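Fluvirucin B1 DH domain from module 1 (PDB 6OBV) probably dehydrates a beta-hydroxyacyl intermediate carried on an acyl carrier protein to the alpha,beta-unsaturated thioester during assembly of the polyketide fluvirucin B1. Local coordinates at residues 82-87 and 221-226; 93-98 and 128-133; 135-138 and 142-145. All blocks are in the same frame, centred on the assembly; numbering follows the deposited sequence.

Interaction 1 (82-87 and 221-226); sequences FVELAV and GGYGIH
E84 projects from helix 79-92 into the backbone of Y223, G224 and I225. Polyketide synthase dehydratases have a double hotdog fold. Here helix 79-92, packed against strands of the N-terminal hotdog, meets the loop that leads into helix 227-232 of the C-terminal one.

Hydrogen bonds dominate the contact. The two carboxylate oxygens of E84 take the N-H groups of two successive residues. G224 N donates to E84 OE2 over a short 2.6 Å, on the syn side and close to the carboxylate plane. I225 N donates to E84 OE1 at 3.1 Å. This second bond is fairly straight, at 163°, but it comes from above the plane, tilted out of it by 42°. E84 OE2 has a second partner, because H37 NE2 also bonds to it. The group is thus held at both oxygens, which limits its rotation. A buried carboxylate here finds N-H donors, which would be expected to favour its charged form. The bend at chi2 (74°) turns the carboxylate onto the loop backbone. G224 adds no side chain on this approach.

Van der Waals contacts fill in around the bonds. E84 CG lies 4.1 Å from Y223 CD1, and the two side chains cross at about a right angle. I225 touches more lightly, with its CG2 4.3 Å from E84 OE1. I225 also packs on L257 and L230.

Capping follows directly along the chain. H226 is the N-cap of the next helix, and its ND1 accepts a bond from A228 N. The two N-H groups that E84 accepts thus lie one and two residues before this N-cap. Beside them, E84 OE2 sits near the plane of the Y223 ring at its edge, 3.8 Å from CD1.

Interaction 2 (93-98 and 128-133); sequences VGCPVL and GRREVA
R130 extends from the start of strand 130-137 across V93 and C95, which follow the end of helix 79-92. It has more surface buried here than any other residue of the two segments. Its chain is extended from CG to NE and crosses V93 obliquely, which brings both CD and the guanidinium against the turn. V93 is placed over one face of the guanidinium, with CB 3.6 Å from R130 NE and offset toward the rim. V93 CG2 packs on R130 CD, also at 3.6 Å.

C95 approaches from a different direction. Its SG lies in the guanidinium plane, at the edge, 3.6 Å from R130 NE. The same sulfur is 3.8 Å from G128 O. R130 NE is buried by this contact and has no polar partner in the model. The outer end is held differently: R130 NH1 bonds to T122 O.

V93 and R130 both rest on V121 of strand 115-121, so a third element backs the pair. G94, with its positive phi, is the C-prime residue of a Schellman motif. The contact thus packs a strand against a helix end closed by that motif, where the chain turns toward strand 97-103 of the N-terminal hotdog.

Interaction 3 (135-138 and 142-145); sequences HART and PWTR
R137 CG sits between its backbone N and carbonyl carbon (chi1 65°), and W143 CG lies beside its own N (chi1 -65°). These torsions lay the arginine over the indole. Both residues belong to the beta hairpin of strands 130-137 and 144-152, near its turn.

R137 CG makes a CH-pi contact with the six-membered ring of W143, 3.7 Å from its centroid and almost on the ring normal. The extended chain then carries the guanidinium over the indole nitrogen. R137 CZ is 3.6 Å from W143 NE1, and the two planes are only 20° apart. The guanidinium lying over the indole has polar partners as well. R137 NE bonds to Q116 OE1, and R137 NH1 makes a salt bridge with E45 of the second subunit. H135 and W143 both pack on P47 of that subunit, so this side of the hairpin lies in the dimer interface.

At the edge of the indole, in its plane, W143 CE3 meets A136 N at 3.5 Å. H135 offers one ring face to R145 in a second CH-pi contact, with R145 CG 3.8 Å from the ring centroid. The R145 chain then bends away, and its NE forms a salt bridge with E104.

The backbones pair in antiparallel fashion. A136 and T144 are the hydrogen-bonded pair: A136 N to T144 O and T144 N to A136 O are each 3.0 Å. H135 and R145 form the next, non-hydrogen-bonded pair. Next to it, H135 CA makes a CA-H...O contact with T144 O at 3.2 Å, the same oxygen that A136 N bonds.

How the interactions relate
Interaction 1 is the core contact of the three. Interaction 2 is partly buried, and interaction 3 lies at the surface, where the second subunit reaches it. Their chemistry differs with their place. Interaction 1 is mainly polar, a carboxylate against backbone N-H groups. Interaction 2 is packing against an arginine. Interaction 3 combines strand pairing with CH-pi contacts and an arginine laid over an indole. Interactions 2 and 3 share strand 130-137 and touch where A133 CB meets R145 CD. Interactions 1 and 2 also touch, with V87 and A86 of helix 79-92 against L98. Interactions 1 and 3 do not touch. Along the chain, both others fall inside the loop that interaction 1 closes.

Interaction 1 (82-87 and 221-226)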
ATOM      1  N   PHE A  82      14.755   3.817  12.306  1.00 28.73           N
ATOM      2  CA  PHE A  82      13.325   3.966  12.538  1.00 27.16           C
ATOM      3  C   PHE A  82      12.950   5.432  12.655  1.00 26.69           C
ATOM      4  O   PHE A  82      11.874   5.839  12.206  1.00 29.18           O
ATOM      5  CB  PHE A  82      12.924   3.183  13.784  1.00 24.86           C
ATOM      6  CG  PHE A  82      12.995   1.693  13.603  1.00 22.60           C
ATOM      7  CD1 PHE A  82      12.210   1.065  12.648  1.00 23.29           C
ATOM      8  CD2 PHE A  82      13.865   0.927  14.364  1.00 23.07           C
ATOM      9  CE1 PHE A  82      12.280  -0.311  12.470  1.00 26.88           C
ATOM     10  CE2 PHE A  82      13.943  -0.451  14.185  1.00 28.04           C
ATOM     11  CZ  PHE A  82      13.149  -1.068  13.247  1.00 26.71           C
ATOM     12  N   VAL A  83      13.827   6.236  13.262  1.00 21.20           N
ATOM     13  CA  VAL A  83      13.646   7.682  13.260  1.00 26.92           C
ATOM     14  C   VAL A  83      13.570   8.191  11.826  1.00 26.43           C
ATOM     15  O   VAL A  83      12.716   9.014  11.480  1.00 31.94           O
ATOM     16  CB  VAL A  83      14.794   8.367  14.032  1.00 24.59           C
ATOM     17  CG1 VAL A  83      14.902   9.821  13.633  1.00 22.14           C
ATOM     18  CG2 VAL A  83      14.624   8.237  15.557  1.00 18.75           C
ATOM     19  N   GLU A  84      14.477   7.720  10.969  1.00 26.43           N
ATOM     20  CA  GLU A  84      14.470   8.177   9.582  1.00 27.51           C
ATOM     21  C   GLU A  84      13.199   7.736   8.856  1.00 30.56           C
ATOM     22  O   GLU A  84      12.614   8.509   8.084  1.00 33.15           O
ATOM     23  CB  GLU A  84      15.703   7.672   8.830  1.00 23.55           C
ATOM     24  CG  GLU A  84      15.591   7.827   7.289  1.00 19.76           C
ATOM     25  CD  GLU A  84      15.760   9.284   6.814  1.00 28.75           C
ATOM     26  OE1 GLU A  84      15.958  10.173   7.682  1.00 32.20           O
ATOM     27  OE2 GLU A  84      15.706   9.535   5.577  1.00 26.71           O
ATOM     28  N   LEU A  85      12.749   6.509   9.108  1.00 26.66           N
ATOM     29  CA  LEU A  85      11.546   6.011   8.448  1.00 26.96           C
ATOM     30  C   LEU A  85      10.317   6.786   8.891  1.00 26.04           C
ATOM     31  O   LEU A  85       9.489   7.196   8.064  1.00 30.40           O
ATOM     32  CB  LEU A  85      11.374   4.524   8.752  1.00 21.16           C
ATOM     33  CG  LEU A  85      12.330   3.642   7.958  1.00 22.43           C
ATOM     34  CD1 LEU A  85      12.290   2.183   8.392  1.00 19.12           C
ATOM     35  CD2 LEU A  85      12.034   3.769   6.449  1.00 20.87           C
ATOM     36  N   ALA A  86      10.183   6.990  10.201  1.00 22.72           N
ATOM     37  CA  ALA A  86       9.035   7.699  10.741  1.00 22.98           C
ATOM     38  C   ALA A  86       9.005   9.150  10.258  1.00 28.63           C
ATOM     39  O   ALA A  86       7.942   9.681   9.923  1.00 25.56           O
ATOM     40  CB  ALA A  86       9.065   7.628  12.274  1.00 22.59           C
ATOM     41  N   VAL A  87      10.161   9.810  10.207  1.00 23.90           N
ATOM     42  CA  VAL A  87      10.168  11.207   9.781  1.00 22.69           C
ATOM     43  C   VAL A  87       9.815  11.323   8.300  1.00 26.59           C
ATOM     44  O   VAL A  87       9.037  12.201   7.902  1.00 33.04           O
ATOM     45  CB  VAL A  87      11.522  11.852  10.113  1.00 21.09           C
ATOM     46  CG1 VAL A  87      11.682  13.141   9.307  1.00 33.31           C
ATOM     47  CG2 VAL A  87      11.596  12.150  11.615  1.00 23.84           C
ATOM     48  N   GLY A 221      22.575  12.084   0.357  1.00 38.94           N
ATOM     49  CA  GLY A 221      21.674  13.138  -0.085  1.00 40.03           C
ATOM     50  C   GLY A 221      20.214  12.721  -0.143  1.00 42.19           C
ATOM     51  O   GLY A 221      19.319  13.556   0.035  1.00 36.53           O
ATOM     52  N   GLY A 222      19.950  11.434  -0.378  1.00 39.17           N
ATOM     53  CA  GLY A 222      18.588  10.936  -0.418  1.00 37.29           C
ATOM     54  C   GLY A 222      17.953  10.680   0.932  1.00 37.55           C
ATOM     55  O   GLY A 222      16.727  10.549   1.019  1.00 33.88           O
ATOM     56  N   TYR A 223      18.746  10.595   1.987  1.00 35.27           N
ATOM     57  CA  TYR A 223      18.177  10.419   3.307  1.00 31.56           C
ATOM     58  C   TYR A 223      17.773  11.771   3.880  1.00 36.63           C
ATOM     59  O   TYR A 223      18.308  12.814   3.505  1.00 36.46           O
ATOM     60  CB  TYR A 223      19.172   9.717   4.229  1.00 23.98           C
ATOM     61  CG  TYR A 223      19.351   8.241   3.894  1.00 32.51           C
ATOM     62  CD1 TYR A 223      18.462   7.283   4.384  1.00 29.38           C
ATOM     63  CD2 TYR A 223      20.400   7.809   3.095  1.00 37.37           C
ATOM     64  CE1 TYR A 223      18.605   5.938   4.092  1.00 25.56           C
ATOM     65  CE2 TYR A 223      20.558   6.461   2.797  1.00 39.01           C
ATOM     66  CZ  TYR A 223      19.658   5.531   3.305  1.00 35.72           C
ATOM     67  OH  TYR A 223      19.808   4.197   2.998  1.00 36.78           O
ATOM     68  N   GLY A 224      16.785  11.739   4.770  1.00 34.87           N
ATOM     69  CA  GLY A 224      16.561  12.856   5.663  1.00 23.88           C
ATOM     70  C   GLY A 224      17.820  13.114   6.471  1.00 25.37           C
ATOM     71  O   GLY A 224      18.377  14.210   6.439  1.00 27.67           O
ATOM     72  N   ILE A 225      18.276  12.098   7.203  1.00 23.81           N
ATOM     73  CA  ILE A 225      19.636  12.050   7.732  1.00 23.76           C
ATOM     74  C   ILE A 225      20.062  10.587   7.730  1.00 29.01           C
ATOM     75  O   ILE A 225      19.347   9.726   8.263  1.00 23.64           O
ATOM     76  CB  ILE A 225      19.759  12.696   9.132  1.00 21.87           C
ATOM     77  CG1 ILE A 225      21.255  12.805   9.490  1.00 24.78           C
ATOM     78  CG2 ILE A 225      18.932  11.909  10.190  1.00 19.62           C
ATOM     79  CD1 ILE A 225      21.638  13.692  10.682  1.00 27.38           C
ATOM     80  N   HIS A 226      21.200  10.287   7.087  1.00 31.21           N
ATOM     81  CA  HIS A 226      21.631   8.902   6.958  1.00 28.41           C
ATOM     82  C   HIS A 226      21.583   8.225   8.329  1.00 23.50           C
ATOM     83  O   HIS A 226      22.135   8.763   9.298  1.00 26.26           O
ATOM     84  CB  HIS A 226      23.044   8.809   6.370  1.00 30.93           C
ATOM     85  CG  HIS A 226      23.392   7.445   5.843  1.00 25.80           C
ATOM     86  ND1 HIS A 226      23.349   6.308   6.623  1.00 26.72           N
ATOM     87  CD2 HIS A 226      23.771   7.038   4.610  1.00 27.14           C
ATOM     88  CE1 HIS A 226      23.697   5.261   5.895  1.00 22.06           C
ATOM     89  NE2 HIS A 226      23.950   5.675   4.668  1.00 28.76           N
TER

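Interaction 2 (93-98 and 128-133)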
ATOM      1  N   VAL A  93       2.816  13.303   4.748  1.00 35.42           N
ATOM      2  CA  VAL A  93       1.496  13.749   5.181  1.00 37.19           C
ATOM      3  C   VAL A  93       1.541  15.157   5.779  1.00 36.78           C
ATOM      4  O   VAL A  93       0.614  15.553   6.475  1.00 40.38           O
ATOM      5  CB  VAL A  93       0.856  12.753   6.166  1.00 39.96           C
ATOM      6  CG1 VAL A  93       0.391  11.495   5.441  1.00 41.39           C
ATOM      7  CG2 VAL A  93       1.810  12.402   7.269  1.00 37.67           C
ATOM      8  N   GLY A  94       2.601  15.922   5.516  1.00 28.23           N
ATOM      9  CA  GLY A  94       2.728  17.248   6.095  1.00 47.12           C
ATOM     10  C   GLY A  94       2.729  17.279   7.606  1.00 45.62           C
ATOM     11  O   GLY A  94       2.205  18.224   8.199  1.00 49.85           O
ATOM     12  N   CYS A  95       3.283  16.250   8.245  1.00 44.40           N
ATOM     13  CA  CYS A  95       3.436  16.163   9.698  1.00 42.81           C
ATOM     14  C   CYS A  95       4.883  15.829  10.026  1.00 33.09           C
ATOM     15  O   CYS A  95       5.188  14.714  10.458  1.00 30.74           O
ATOM     16  CB  CYS A  95       2.512  15.097  10.285  1.00 47.29           C
ATOM     17  SG  CYS A  95       0.927  15.679  10.734  1.00 52.80           S
ATOM     18  N   PRO A  96       5.803  16.776   9.834  1.00 32.03           N
ATOM     19  CA  PRO A  96       7.226  16.404   9.785  1.00 38.58           C
ATOM     20  C   PRO A  96       7.861  16.101  11.133  1.00 38.52           C
ATOM     21  O   PRO A  96       8.900  15.429  11.145  1.00 30.86           O
ATOM     22  CB  PRO A  96       7.887  17.631   9.133  1.00 27.24           C
ATOM     23  CG  PRO A  96       6.979  18.774   9.513  1.00 37.44           C
ATOM     24  CD  PRO A  96       5.581  18.198   9.506  1.00 32.39           C
ATOM     25  N   VAL A  97       7.266  16.550  12.245  1.00 36.55           N
ATOM     26  CA  VAL A  97       7.899  16.509  13.561  1.00 31.86           C
ATOM     27  C   VAL A  97       7.574  15.196  14.264  1.00 34.32           C
ATOM     28  O   VAL A  97       6.400  14.846  14.443  1.00 29.49           O
ATOM     29  CB  VAL A  97       7.459  17.712  14.408  1.00 38.30           C
ATOM     30  CG1 VAL A  97       8.022  17.613  15.837  1.00 31.34           C
ATOM     31  CG2 VAL A  97       7.914  19.008  13.727  1.00 42.00           C
ATOM     32  N   LEU A  98       8.615  14.483  14.688  1.00 22.46           N
ATOM     33  CA  LEU A  98       8.469  13.231  15.433  1.00 21.31           C
ATOM     34  C   LEU A  98       8.327  13.553  16.914  1.00 29.38           C
ATOM     35  O   LEU A  98       9.310  13.657  17.650  1.00 22.98           O
ATOM     36  CB  LEU A  98       9.667  12.329  15.187  1.00 26.55           C
ATOM     37  CG  LEU A  98       9.537  10.928  15.765  1.00 28.82           C
ATOM     38  CD1 LEU A  98       8.204  10.339  15.357  1.00 25.66           C
ATOM     39  CD2 LEU A  98      10.701  10.078  15.250  1.00 29.69           C
ATOM     40  N   GLY A 128      -4.413  17.699  15.123  1.00 50.40           N
ATOM     41  CA  GLY A 128      -3.390  17.735  14.094  1.00 49.38           C
ATOM     42  C   GLY A 128      -2.249  16.762  14.307  1.00 49.04           C
ATOM     43  O   GLY A 128      -1.216  16.875  13.635  1.00 55.20           O
ATOM     44  N   ARG A 129      -2.409  15.809  15.224  1.00 36.28           N
ATOM     45  CA  ARG A 129      -1.406  14.808  15.542  1.00 35.53           C
ATOM     46  C   ARG A 129      -1.778  13.488  14.878  1.00 31.81           C
ATOM     47  O   ARG A 129      -2.958  13.141  14.777  1.00 36.45           O
ATOM     48  CB  ARG A 129      -1.272  14.648  17.066  1.00 36.37           C
ATOM     49  CG  ARG A 129      -0.620  15.878  17.743  1.00 38.36           C
ATOM     50  CD  ARG A 129      -0.828  15.961  19.263  1.00 35.43           C
ATOM     51  NE  ARG A 129      -0.051  14.938  19.947  1.00 35.82           N
ATOM     52  CZ  ARG A 129      -0.590  13.826  20.439  1.00 41.53           C
ATOM     53  NH1 ARG A 129      -1.901  13.630  20.322  1.00 42.22           N
ATOM     54  NH2 ARG A 129       0.163  12.913  21.039  1.00 34.90           N
ATOM     55  N   ARG A 130      -0.761  12.779  14.393  1.00 29.15           N
ATOM     56  CA  ARG A 130      -0.920  11.509  13.689  1.00 32.66           C
ATOM     57  C   ARG A 130      -0.136  10.421  14.408  1.00 31.16           C
ATOM     58  O   ARG A 130       0.965  10.671  14.921  1.00 28.97           O
ATOM     59  CB  ARG A 130      -0.428  11.602  12.243  1.00 25.04           C
ATOM     60  CG  ARG A 130      -1.190  12.572  11.369  1.00 38.80           C
ATOM     61  CD  ARG A 130      -0.663  12.501   9.951  1.00 33.30           C
ATOM     62  NE  ARG A 130      -1.277  13.458   9.023  1.00 29.34           N
ATOM     63  CZ  ARG A 130      -2.236  13.142   8.160  1.00 37.70           C
ATOM     64  NH1 ARG A 130      -2.731  11.904   8.124  1.00 39.59           N
ATOM     65  NH2 ARG A 130      -2.710  14.065   7.343  1.00 44.54           N
ATOM     66  N   GLU A 131      -0.710   9.218  14.451  1.00 24.78           N
ATOM     67  CA  GLU A 131      -0.013   8.062  14.989  1.00 29.25           C
ATOM     68  C   GLU A 131       0.782   7.414  13.865  1.00 35.17           C
ATOM     69  O   GLU A 131       0.338   7.377  12.714  1.00 39.17           O
ATOM     70  CB  GLU A 131      -0.982   7.051  15.599  1.00 30.76           C
ATOM     71  CG  GLU A 131      -1.481   7.408  16.969  1.00 40.55           C
ATOM     72  CD  GLU A 131      -2.519   8.528  16.925  1.00 58.26           C
ATOM     73  OE1 GLU A 131      -3.593   8.337  16.299  1.00 56.72           O
ATOM     74  OE2 GLU A 131      -2.251   9.608  17.510  1.00 66.01           O
ATOM     75  N   VAL A 132       1.976   6.937  14.200  1.00 29.24           N
ATOM     76  CA  VAL A 132       2.863   6.307  13.235  1.00 29.64           C
ATOM     77  C   VAL A 132       3.344   5.010  13.853  1.00 27.34           C
ATOM     78  O   VAL A 132       3.436   4.888  15.079  1.00 28.67           O
ATOM     79  CB  VAL A 132       4.043   7.223  12.840  1.00 30.41           C
ATOM     80  CG1 VAL A 132       4.929   7.504  14.036  1.00 32.26           C
ATOM     81  CG2 VAL A 132       4.853   6.633  11.661  1.00 23.39           C
ATOM     82  N   ALA A 133       3.578   4.015  12.997  1.00 25.13           N
ATOM     83  CA  ALA A 133       4.052   2.700  13.403  1.00 27.48           C
ATOM     84  C   ALA A 133       4.936   2.168  12.285  1.00 30.41           C
ATOM     85  O   ALA A 133       4.689   2.457  11.117  1.00 32.93           O
ATOM     86  CB  ALA A 133       2.881   1.739  13.691  1.00 27.79           C
TER

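Interaction 3 (135-138 and 142-145)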
ATOM      1  N   HIS A 135       6.394  -1.480  10.843  1.00 23.85           N
ATOM      2  CA  HIS A 135       6.355  -2.936  10.819  1.00 26.07           C
ATOM      3  C   HIS A 135       7.394  -3.479   9.839  1.00 24.13           C
ATOM      4  O   HIS A 135       7.786  -2.810   8.883  1.00 22.83           O
ATOM      5  CB  HIS A 135       4.961  -3.442  10.419  1.00 27.10           C
ATOM      6  CG  HIS A 135       3.901  -3.150  11.435  1.00 32.43           C
ATOM      7  ND1 HIS A 135       3.315  -1.907  11.566  1.00 30.93           N
ATOM      8  CD2 HIS A 135       3.333  -3.936  12.380  1.00 29.68           C
ATOM      9  CE1 HIS A 135       2.427  -1.944  12.539  1.00 23.74           C
ATOM     10  NE2 HIS A 135       2.418  -3.164  13.050  1.00 34.69           N
ATOM     11  N   ALA A 136       7.826  -4.714  10.070  1.00 21.61           N
ATOM     12  CA  ALA A 136       8.803  -5.323   9.181  1.00 23.74           C
ATOM     13  C   ALA A 136       8.611  -6.824   9.180  1.00 27.26           C
ATOM     14  O   ALA A 136       8.071  -7.410  10.128  1.00 31.63           O
ATOM     15  CB  ALA A 136      10.246  -4.969   9.588  1.00 22.98           C
ATOM     16  N   ARG A 137       9.060  -7.447   8.095  1.00 26.89           N
ATOM     17  CA  ARG A 137       9.070  -8.902   8.033  1.00 24.63           C
ATOM     18  C   ARG A 137      10.021  -9.339   6.934  1.00 29.55           C
ATOM     19  O   ARG A 137      10.351  -8.567   6.026  1.00 25.74           O
ATOM     20  CB  ARG A 137       7.669  -9.461   7.780  1.00 33.68           C
ATOM     21  CG  ARG A 137       7.115  -9.091   6.435  1.00 37.44           C
ATOM     22  CD  ARG A 137       6.097 -10.105   5.981  1.00 45.10           C
ATOM     23  NE  ARG A 137       5.481  -9.717   4.715  1.00 52.92           N
ATOM     24  CZ  ARG A 137       4.286 -10.137   4.307  1.00 53.90           C
ATOM     25  NH1 ARG A 137       3.578 -10.958   5.070  1.00 50.33           N
ATOM     26  NH2 ARG A 137       3.794  -9.730   3.141  1.00 54.93           N
ATOM     27  N   THR A 138      10.487 -10.584   7.049  1.00 30.96           N
ATOM     28  CA  THR A 138      11.321 -11.217   6.039  1.00 39.85           C
ATOM     29  C   THR A 138      10.626 -12.476   5.569  1.00 50.25           C
ATOM     30  O   THR A 138       9.998 -13.180   6.369  1.00 54.83           O
ATOM     31  CB  THR A 138      12.713 -11.587   6.568  1.00 41.20           C
ATOM     32  OG1 THR A 138      12.597 -12.666   7.500  1.00 51.13           O
ATOM     33  CG2 THR A 138      13.346 -10.422   7.262  1.00 34.88           C
ATOM     34  N   PRO A 142       5.316 -13.493   9.890  1.00 52.48           N
ATOM     35  CA  PRO A 142       4.370 -12.425  10.240  1.00 48.22           C
ATOM     36  C   PRO A 142       5.074 -11.098  10.469  1.00 40.20           C
ATOM     37  O   PRO A 142       6.221 -11.041  10.919  1.00 40.66           O
ATOM     38  CB  PRO A 142       3.723 -12.932  11.534  1.00 50.13           C
ATOM     39  CG  PRO A 142       4.743 -13.860  12.112  1.00 51.85           C
ATOM     40  CD  PRO A 142       5.333 -14.554  10.913  1.00 50.18           C
ATOM     41  N   TRP A 143       4.369 -10.024  10.131  1.00 34.63           N
ATOM     42  CA  TRP A 143       4.826  -8.684  10.459  1.00 37.52           C
ATOM     43  C   TRP A 143       5.057  -8.540  11.958  1.00 39.19           C
ATOM     44  O   TRP A 143       4.297  -9.063  12.784  1.00 37.94           O
ATOM     45  CB  TRP A 143       3.805  -7.641  10.010  1.00 38.61           C
ATOM     46  CG  TRP A 143       3.585  -7.538   8.534  1.00 41.90           C
ATOM     47  CD1 TRP A 143       2.601  -8.135   7.816  1.00 48.15           C
ATOM     48  CD2 TRP A 143       4.358  -6.772   7.599  1.00 37.18           C
ATOM     49  NE1 TRP A 143       2.710  -7.793   6.492  1.00 50.96           N
ATOM     50  CE2 TRP A 143       3.779  -6.952   6.335  1.00 41.00           C
ATOM     51  CE3 TRP A 143       5.479  -5.955   7.714  1.00 31.66           C
ATOM     52  CZ2 TRP A 143       4.291  -6.356   5.188  1.00 34.18           C
ATOM     53  CZ3 TRP A 143       5.984  -5.344   6.574  1.00 33.05           C
ATOM     54  CH2 TRP A 143       5.389  -5.553   5.325  1.00 35.65           C
ATOM     55  N   THR A 144       6.115  -7.816  12.299  1.00 37.60           N
ATOM     56  CA  THR A 144       6.430  -7.442  13.671  1.00 32.51           C
ATOM     57  C   THR A 144       6.461  -5.927  13.736  1.00 28.40           C
ATOM     58  O   THR A 144       7.069  -5.282  12.874  1.00 25.17           O
ATOM     59  CB  THR A 144       7.777  -8.018  14.105  1.00 30.97           C
ATOM     60  OG1 THR A 144       7.717  -9.441  14.026  1.00 34.61           O
ATOM     61  CG2 THR A 144       8.138  -7.597  15.548  1.00 24.17           C
ATOM     62  N   ARG A 145       5.797  -5.362  14.742  1.00 27.85           N
ATOM     63  CA  ARG A 145       5.889  -3.935  14.985  1.00 28.32           C
ATOM     64  C   ARG A 145       7.176  -3.612  15.740  1.00 24.83           C
ATOM     65  O   ARG A 145       7.445  -4.181  16.796  1.00 30.16           O
ATOM     66  CB  ARG A 145       4.669  -3.440  15.766  1.00 32.64           C
ATOM     67  CG  ARG A 145       4.464  -1.936  15.604  1.00 29.80           C
ATOM     68  CD  ARG A 145       3.218  -1.442  16.293  1.00 36.81           C
ATOM     69  NE  ARG A 145       3.261  -1.642  17.734  1.00 43.93           N
ATOM     70  CZ  ARG A 145       2.360  -1.143  18.574  1.00 55.62           C
ATOM     71  NH1 ARG A 145       1.350  -0.412  18.113  1.00 59.60           N
ATOM     72  NH2 ARG A 145       2.470  -1.371  19.872  1.00 57.70           N
TER